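Local coordinates for TCR alpha chain (PDB 6LIR), which pairs with the TCR beta chain to form the chicken alpha-beta T-cell receptor, which probably recognises peptide antigens presented by MHC molecules, at the interface of chains A and B. Numbering follows the deposited sequence. Chains: chain A, TCR alpha chain; chain B, TCR beta chain.

The interface of chains A and B. Residues chain A 33, 40-41, 99; chain B 40, 87, 101-102.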
# COMPACT_ATOMS: atom_id res chain seq x y z
N TYR A 33 12.60 9.92 1.94
CA TYR A 33 12.05 8.93 1.03
C TYR A 33 10.54 8.91 1.21
O TYR A 33 10.01 9.37 2.22
CB TYR A 33 12.62 7.53 1.30
CG TYR A 33 14.10 7.37 1.04
CD1 TYR A 33 15.04 7.86 1.93
CD2 TYR A 33 14.55 6.70 -0.09
CE1 TYR A 33 16.40 7.71 1.70
CE2 TYR A 33 15.90 6.54 -0.34
CZ TYR A 33 16.82 7.04 0.56
OH TYR A 33 18.17 6.89 0.31
N GLY A 40 8.26 0.25 -2.88
CA GLY A 40 9.22 0.42 -1.82
C GLY A 40 9.63 1.87 -1.71
O GLY A 40 9.36 2.68 -2.60
N PRO A 41 10.27 2.24 -0.59
CA PRO A 41 10.69 3.63 -0.40
C PRO A 41 11.44 4.17 -1.61
O PRO A 41 12.29 3.49 -2.19
CB PRO A 41 11.59 3.55 0.84
CG PRO A 41 11.07 2.37 1.59
CD PRO A 41 10.63 1.38 0.55
N PHE A 99 16.86 5.32 9.78
CA PHE A 99 15.57 5.75 9.27
C PHE A 99 14.63 6.16 10.39
O PHE A 99 14.65 5.59 11.48
CB PHE A 99 14.92 4.64 8.45
CG PHE A 99 15.41 4.57 7.03
CD1 PHE A 99 14.79 5.31 6.04
CD2 PHE A 99 16.49 3.76 6.70
CE1 PHE A 99 15.24 5.25 4.73
CE2 PHE A 99 16.94 3.70 5.39
CZ PHE A 99 16.32 4.44 4.41
N LEU B 40 12.14 1.37 9.48
CA LEU B 40 12.95 0.50 8.64
C LEU B 40 14.25 0.20 9.36
O LEU B 40 15.03 1.12 9.64
CB LEU B 40 13.23 1.14 7.28
CG LEU B 40 12.08 1.29 6.29
CD1 LEU B 40 12.48 2.22 5.16
CD2 LEU B 40 11.67 -0.07 5.73
N PHE B 87 12.59 -5.44 2.82
CA PHE B 87 12.96 -4.60 1.70
C PHE B 87 14.44 -4.77 1.42
O PHE B 87 15.27 -4.62 2.32
CB PHE B 87 12.64 -3.12 1.98
CG PHE B 87 11.18 -2.78 1.87
CD1 PHE B 87 10.59 -2.59 0.62
CD2 PHE B 87 10.39 -2.64 3.00
CE1 PHE B 87 9.25 -2.28 0.51
CE2 PHE B 87 9.04 -2.33 2.90
CZ PHE B 87 8.47 -2.14 1.65
N PHE B 101 15.26 0.90 -3.71
CA PHE B 101 14.61 -0.16 -2.96
C PHE B 101 13.85 -1.08 -3.91
O PHE B 101 13.40 -0.66 -4.98
CB PHE B 101 13.62 0.41 -1.94
CG PHE B 101 14.27 0.91 -0.68
CD1 PHE B 101 14.84 2.16 -0.64
CD2 PHE B 101 14.28 0.13 0.46
CE1 PHE B 101 15.43 2.63 0.52
CE2 PHE B 101 14.87 0.58 1.62
CZ PHE B 101 15.45 1.84 1.65
N GLY B 102 13.67 -2.32 -3.48
CA GLY B 102 12.76 -3.19 -4.17
C GLY B 102 11.35 -2.96 -3.68
O GLY B 102 11.09 -2.19 -2.76
O HOH W 1 13.58 3.16 -4.50
O HOH W 2 16.96 2.67 10.32
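A:Pro41 lies flat over one face of the B:Phe101 ring, its CB 3.9 Å from the ring centroid in a CH-pi contact, while the edge of that ring, in plane, meets CB of B:Phe87. At the rim of the proline, A:Pro41 CD stands over a face of the B:Phe87 ring, offset toward the rim; B:Phe87 CE1 lies 3.6 Å from CA of A:Gly40. B:Gly102 O sits in plane at the edge of B:Phe87. One face of A:Phe99 carries the methyl CD1 of B:Leu40, offset toward the rim, which also reaches A:Pro41 CG at 3.8 Å; in plane at its edge lies the water bridging A:Phe99 N and B:Leu40 O. A:Phe99 and B:Phe101 meet at their CZ atoms, 3.9 Å apart, with their planes turned nearly perpendicular. B:Phe101 (CG anti to the carbonyl carbon, chi1 -80°) turns a face to A:Pro41 and points its CZ at A:Phe99; its CE1 touches A:Tyr33 CE2. Cut back to an alanine, B:Phe101 would probably leave the proline face without its aromatic cover and a gap beside A:Phe99 and A:Tyr33. Another water links B:Phe101 N (2.9 Å) to the carbonyl A:Pro41 O. This is the V-alpha/V-beta interface: the loop before strand 42-47 of chain A packs against strands 84-91 and 100-101 of chain B, and A:Phe99 of strand 97-99 meets the start of strand 40-46 of chain B; the J-segment FGXG motifs begin at A:Phe99 and B:Phe101.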